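Local coordinates for protein uncharacterized conserved (Bdellovibrio bacteriovorus, PDB 7O21) that is probably a peptidoglycan-editing LD-carboxypeptidase of the YkuD family, linked to the generation of cell curvature in this predatory bacterium, at residues A[137-140]-A[141-144]; A[180-184]-A[185-189]. All coordinates share one frame; numbering follows the deposited sequence.

Contact 1 of 2, residues A[137-140]-A[141-144]; sequences AIPD and SVPL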
ATOM      1  N   ALA A 137      -2.452  12.845  18.289  1.00 15.05           N
ATOM      2  CA  ALA A 137      -2.704  13.608  19.498  1.00 16.88           C
ATOM      3  C   ALA A 137      -3.838  14.602  19.248  1.00 15.39           C
ATOM      4  O   ALA A 137      -4.624  14.445  18.298  1.00 16.57           O
ATOM      5  CB  ALA A 137      -1.403  14.250  19.978  1.00 16.10           C
ATOM      6  N   ILE A 138      -3.949  15.570  20.112  1.00 16.30           N
ATOM      7  CA  ILE A 138      -5.077  16.523  20.055  1.00 17.21           C
ATOM      8  C   ILE A 138      -4.727  17.679  20.984  1.00 16.49           C
ATOM      9  O   ILE A 138      -3.894  17.526  21.790  1.00 18.45           O
ATOM     10  CB  ILE A 138      -6.376  15.782  20.434  1.00 19.66           C
ATOM     11  CG1 ILE A 138      -7.592  16.339  19.684  1.00 20.51           C
ATOM     12  CG2 ILE A 138      -6.551  15.677  21.944  1.00 22.82           C
ATOM     13  CD1 ILE A 138      -8.653  15.356  19.380  1.00 25.96           C
ATOM     14  N   PRO A 139      -5.372  18.845  20.888  1.00 18.12           N
ATOM     15  CA  PRO A 139      -5.049  19.906  21.813  1.00 16.17           C
ATOM     16  C   PRO A 139      -5.312  19.476  23.263  1.00 16.54           C
ATOM     17  O   PRO A 139      -6.209  18.811  23.576  1.00 18.59           O
ATOM     18  CB  PRO A 139      -6.025  20.996  21.385  1.00 17.81           C
ATOM     19  CG  PRO A 139      -6.104  20.770  19.904  1.00 21.98           C
ATOM     20  CD  PRO A 139      -6.230  19.269  19.817  1.00 19.50           C
ATOM     21  N   ASP A 140      -4.516  20.061  24.135  1.00 19.39           N
ATOM     22  CA  ASP A 140      -4.609  19.784  25.583  1.00 19.06           C
ATOM     23  C   ASP A 140      -6.000  20.123  26.144  1.00 42.00           C
ATOM     24  O   ASP A 140      -6.399  19.467  27.071  1.00 61.54           O
ATOM     25  CB  ASP A 140      -3.551  20.583  26.320  1.00 27.95           C
ATOM     26  CG  ASP A 140      -2.114  20.206  26.019  1.00 21.51           C
ATOM     27  OD1 ASP A 140      -1.869  19.118  25.621  1.00 22.58           O
ATOM     28  OD2 ASP A 140      -1.292  21.003  26.238  1.00 24.97           O
ATOM     29  N   SER A 141      -6.678  21.147  25.618  1.00 33.34           N
ATOM     30  CA  SER A 141      -7.995  21.586  26.136  1.00 28.74           C
ATOM     31  C   SER A 141      -9.158  20.682  25.748  1.00 32.43           C
ATOM     32  O   SER A 141     -10.232  20.889  26.246  1.00 33.37           O
ATOM     33  CB  SER A 141      -8.275  22.997  25.761  1.00 29.41           C
ATOM     34  OG  SER A 141      -8.353  23.120  24.379  1.00 27.75           O
ATOM     35  N   VAL A 142      -8.955  19.721  24.872  1.00 23.43           N
ATOM     36  CA  VAL A 142     -10.145  18.936  24.473  1.00 29.90           C
ATOM     37  C   VAL A 142     -10.003  17.458  24.843  1.00 28.70           C
ATOM     38  O   VAL A 142      -8.938  16.967  24.979  1.00 25.63           O
ATOM     39  CB  VAL A 142     -10.443  19.129  22.986  1.00 31.18           C
ATOM     40  CG1 VAL A 142     -10.545  20.592  22.609  1.00 35.02           C
ATOM     41  CG2 VAL A 142      -9.384  18.475  22.148  1.00 23.63           C
ATOM     42  N   PRO A 143     -11.120  16.742  24.950  1.00 28.00           N
ATOM     43  CA  PRO A 143     -11.079  15.347  25.273  1.00 24.26           C
ATOM     44  C   PRO A 143     -10.457  14.536  24.131  1.00 19.58           C
ATOM     45  O   PRO A 143     -10.584  14.869  23.044  1.00 24.69           O
ATOM     46  CB  PRO A 143     -12.553  14.929  25.359  1.00 25.42           C
ATOM     47  CG  PRO A 143     -13.352  16.179  25.233  1.00 35.51           C
ATOM     48  CD  PRO A 143     -12.443  17.254  24.699  1.00 34.53           C
ATOM     49  N   LEU A 144      -9.817  13.449  24.508  1.00 21.34           N
ATOM     50  CA  LEU A 144      -9.249  12.530  23.522  1.00 20.16           C
ATOM     51  C   LEU A 144     -10.305  12.013  22.547  1.00 19.48           C
ATOM     52  O   LEU A 144      -9.997  11.756  21.378  1.00 19.63           O
ATOM     53  CB  LEU A 144      -8.558  11.379  24.250  1.00 21.74           C
ATOM     54  CG  LEU A 144      -7.362  11.739  25.133  1.00 19.41           C
ATOM     55  CD1 LEU A 144      -6.773  10.472  25.733  1.00 20.03           C
ATOM     56  CD2 LEU A 144      -6.303  12.503  24.330  1.00 17.61           C
TER
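Pro139 and Val142 close a type I beta turn, with Asp140 and Ser141 at its two central positions and Val142 N donating to Pro139 O at 3.2 Å in a nearly straight bond (171° at the hydrogen). The turn lies in the loop between strands 134-136 and 152-153 of the L,D-transpeptidase (YkuD) catalytic domain, and the chain folds back far enough for Ile138 to meet Leu144. Ile138 is the buried member of the group. Its CG1 makes the closer approach to Val142 CG2, at 3.7 Å, the two side chains meeting at about a right angle, while its CG2 touches Leu144 CD2 at 4.0 Å and also lies near the valine methyl. A first torsion of -147°, away from a staggered value, turns CG1 toward the valine and leaves CG2 between the backbone N and the carbonyl carbon. Val153 of strand 152-153 touches both Ile138 and Leu144, and Arg155 packs on the same two side chains while its NH1 bonds to Val142 O. The polar apex is built differently. Asp140 and Ser141 are exposed, their CB bonds directed away from the other half of the turn; Asp140 OD1 is nevertheless held by Asn156 ND2, which ties the turn to the start of helix 156-163. Val142 CG2 packs on the first residues of the turn, while its amide closes it. With CG1 anti to the carbonyl carbon (chi1 -53°), CG2 is placed over the start of the turn, 4.0 Å from the ring carbon CD of Pro139 and 3.5 Å from Pro139 O, the same oxygen that accepts from the valine's own amide.

Contact 2 of 2, residues A[180-184]-A[185-189]; sequences NYVSK and SEHDK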
ATOM      1  N   ASN A 180      -6.979  -9.479  27.468  1.00 19.96           N
ATOM      2  CA  ASN A 180      -6.987 -10.528  28.489  1.00 23.64           C
ATOM      3  C   ASN A 180      -5.564 -10.698  29.011  1.00 24.82           C
ATOM      4  O   ASN A 180      -4.681 -11.147  28.278  1.00 26.51           O
ATOM      5  CB  ASN A 180      -7.494 -11.838  27.886  1.00 26.08           C
ATOM      6  CG  ASN A 180      -7.423 -13.007  28.858  1.00 31.06           C
ATOM      7  OD1 ASN A 180      -7.571 -12.841  30.069  1.00 33.21           O
ATOM      8  ND2 ASN A 180      -7.188 -14.202  28.325  1.00 35.32           N
ATOM      9  N   TYR A 181      -5.340 -10.351  30.275  1.00 21.74           N
ATOM     10  CA  TYR A 181      -4.028 -10.500  30.894  1.00 20.84           C
ATOM     11  C   TYR A 181      -3.955 -11.842  31.612  1.00 23.27           C
ATOM     12  O   TYR A 181      -4.835 -12.171  32.416  1.00 28.38           O
ATOM     13  CB  TYR A 181      -3.784  -9.364  31.885  1.00 27.80           C
ATOM     14  CG  TYR A 181      -3.357  -8.079  31.217  1.00 22.22           C
ATOM     15  CD1 TYR A 181      -2.019  -7.825  30.953  1.00 23.40           C
ATOM     16  CD2 TYR A 181      -4.293  -7.118  30.857  1.00 24.68           C
ATOM     17  CE1 TYR A 181      -1.622  -6.651  30.346  1.00 24.40           C
ATOM     18  CE2 TYR A 181      -3.904  -5.936  30.238  1.00 30.13           C
ATOM     19  CZ  TYR A 181      -2.563  -5.710  29.990  1.00 29.32           C
ATOM     20  OH  TYR A 181      -2.152  -4.541  29.384  1.00 31.35           O
ATOM     21  N   VAL A 182      -2.911 -12.615  31.320  1.00 22.02           N
ATOM     22  CA  VAL A 182      -2.754 -13.954  31.869  1.00 24.39           C
ATOM     23  C   VAL A 182      -1.408 -14.077  32.576  1.00 20.40           C
ATOM     24  O   VAL A 182      -0.528 -13.232  32.443  1.00 21.34           O
ATOM     25  CB  VAL A 182      -2.922 -15.038  30.795  1.00 22.38           C
ATOM     26  CG1 VAL A 182      -4.314 -14.946  30.191  1.00 23.94           C
ATOM     27  CG2 VAL A 182      -1.843 -14.891  29.725  1.00 23.34           C
ATOM     28  N   SER A 183      -1.267 -15.152  33.352  1.00 24.00           N
ATOM     29  CA  SER A 183      -0.017 -15.391  34.051  1.00 22.45           C
ATOM     30  C   SER A 183       1.112 -15.661  33.061  1.00 23.90           C
ATOM     31  O   SER A 183       0.891 -16.077  31.921  1.00 24.66           O
ATOM     32  CB  SER A 183      -0.151 -16.594  34.994  1.00 23.01           C
ATOM     33  OG  SER A 183      -0.286 -17.806  34.273  1.00 26.73           O
ATOM     34  N   LYS A 184       2.341 -15.409  33.517  1.00 25.91           N
ATOM     35  CA  LYS A 184       3.506 -15.698  32.687  1.00 24.41           C
ATOM     36  C   LYS A 184       3.529 -17.164  32.277  1.00 28.21           C
ATOM     37  O   LYS A 184       3.928 -17.497  31.155  1.00 24.98           O
ATOM     38  CB  LYS A 184       4.786 -15.340  33.438  1.00 31.27           C
ATOM     39  CG  LYS A 184       5.184 -13.890  33.308  1.00 39.13           C
ATOM     40  CD  LYS A 184       6.351 -13.564  34.221  1.00 47.17           C
ATOM     41  CE  LYS A 184       6.443 -12.067  34.465  1.00 50.77           C
ATOM     42  NZ  LYS A 184       5.927 -11.682  35.805  1.00 53.54           N
ATOM     43  N   SER A 185       3.122 -18.059  33.182  1.00 26.51           N
ATOM     44  CA  SER A 185       3.014 -19.479  32.839  1.00 29.35           C
ATOM     45  C   SER A 185       2.019 -19.717  31.717  1.00 26.85           C
ATOM     46  O   SER A 185       2.310 -20.444  30.756  1.00 26.41           O
ATOM     47  CB  SER A 185       2.604 -20.309  34.058  1.00 31.42           C
ATOM     48  OG  SER A 185       2.967 -21.659  33.857  1.00 45.23           O
ATOM     49  N   GLU A 186       0.812 -19.171  31.859  1.00 26.27           N
ATOM     50  CA  GLU A 186      -0.194 -19.322  30.819  1.00 25.44           C
ATOM     51  C   GLU A 186       0.281 -18.691  29.517  1.00 25.28           C
ATOM     52  O   GLU A 186       0.089 -19.258  28.434  1.00 23.93           O
ATOM     53  CB  GLU A 186      -1.501 -18.669  31.265  1.00 26.61           C
ATOM     54  CG  GLU A 186      -2.635 -18.765  30.273  1.00 28.20           C
ATOM     55  CD  GLU A 186      -2.952 -20.191  29.865  1.00 35.91           C
ATOM     56  OE1 GLU A 186      -2.655 -21.129  30.640  1.00 40.36           O
ATOM     57  OE2 GLU A 186      -3.508 -20.372  28.765  1.00 31.97           O
ATOM     58  N   HIS A 187       0.924 -17.520  29.607  1.00 21.26           N
ATOM     59  CA  HIS A 187       1.417 -16.836  28.409  1.00 20.14           C
ATOM     60  C   HIS A 187       2.445 -17.687  27.684  1.00 22.82           C
ATOM     61  O   HIS A 187       2.382 -17.854  26.458  1.00 20.82           O
ATOM     62  CB  HIS A 187       2.033 -15.486  28.781  1.00 17.61           C
ATOM     63  CG  HIS A 187       2.195 -14.564  27.614  1.00 17.97           C
ATOM     64  ND1 HIS A 187       3.341 -14.523  26.850  1.00 23.15           N
ATOM     65  CD2 HIS A 187       1.347 -13.656  27.080  1.00 19.57           C
ATOM     66  CE1 HIS A 187       3.194 -13.621  25.894  1.00 19.17           C
ATOM     67  NE2 HIS A 187       1.989 -13.090  26.005  1.00 19.47           N
ATOM     68  N   ASP A 188       3.405 -18.244  28.425  0.64 21.92           N
ATOM     69  CA  ASP A 188       4.424 -19.074  27.797  0.64 21.46           C
ATOM     70  C   ASP A 188       3.818 -20.330  27.189  0.64 25.03           C
ATOM     71  O   ASP A 188       4.260 -20.792  26.130  0.64 21.25           O
ATOM     72  CB  ASP A 188       5.524 -19.440  28.789  0.64 25.33           C
ATOM     73  CG  ASP A 188       6.669 -20.163  28.124  0.64 27.01           C
ATOM     74  OD1 ASP A 188       7.408 -19.514  27.354  0.64 26.89           O
ATOM     75  OD2 ASP A 188       6.819 -21.382  28.348  0.64 31.96           O
ATOM     76  N   LYS A 189       2.807 -20.900  27.844  1.00 21.38           N
ATOM     77  CA  LYS A 189       2.144 -22.070  27.285  1.00 24.30           C
ATOM     78  C   LYS A 189       1.518 -21.733  25.941  1.00 26.24           C
ATOM     79  O   LYS A 189       1.700 -22.457  24.959  1.00 23.57           O
ATOM     80  CB  LYS A 189       1.100 -22.596  28.274  1.00 23.73           C
ATOM     81  CG  LYS A 189       0.425 -23.888  27.842  1.00 37.46           C
ATOM     82  CD  LYS A 189      -0.918 -23.616  27.184  1.00 45.20           C
ATOM     83  CE  LYS A 189      -1.617 -24.913  26.782  1.00 49.21           C
ATOM     84  NZ  LYS A 189      -0.714 -25.860  26.059  1.00 47.99           N
TER
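Ser183 O accepts from His187 N at 2.7 Å, the shortest polar bond here, with an angle of 162° at the hydrogen and the amide nearly in line with the carbonyl. One residue on, Lys184 O receives Asp188 N at 2.9 Å, so two successive i to i+4 bonds start the helix. The serine also contributes its side chain: Ser183 OG takes the hydrogen of Glu186 N at 3.0 Å and 166°. Its chi1 of 69° sets OG between the backbone N and the carbonyl carbon, turned forward, over the first helical turn, where it also lies 3.4 Å from Glu186 CB. Ser183 is thus the N-cap of helix 184-206, its hydroxyl occupying an amide that has no preceding helical carbonyl to bind. Just before the cap, Val182 belongs to the short strand that pairs with 26-27, and its branches rest on the same turn. Val182 CB sits 3.8 Å from Glu186 CG, the two side chains crossing at a slant, and Val182 CG2 approaches His187 CB at 4.0 Å. Val182 and His187 hold the N' and N4 positions; with a histidine at N4 this only resembles a hydrophobic staple. The same methyl lies at the edge of the imidazole, near its plane. His187 itself is buried: its CG stands anti to the backbone N, and the ring runs from the helix toward the N-terminal segment, where NE2 bonds to Leu30 O. Glu186, bent at chi2, instead carries its carboxylate along the helix surface to a salt bridge between OE2 and Arg190 NE. Lys184 sends its NZ to Asp24 O, and its side chain touches Leu26.

The two contacts are separate local features, met in series along the chain, with centres 35 Å apart and nearest atoms about 16 Å apart. Contact 1 belongs to the neighbourhood of the predicted catalytic pair: the Ile138 side chain is about 5 Å from that of His136, the predicted proton donor/acceptor, and about 8 Å from that of Cys151, the predicted nucleophile. A 1,2-ethanediol, probably from the crystallisation liquor, lies about 3 Å from the Pro139 side chain. Contact 2 is remote from this site; it opens the long helix 184-206 and ties it to the N-terminal residues through His187 and Lys184.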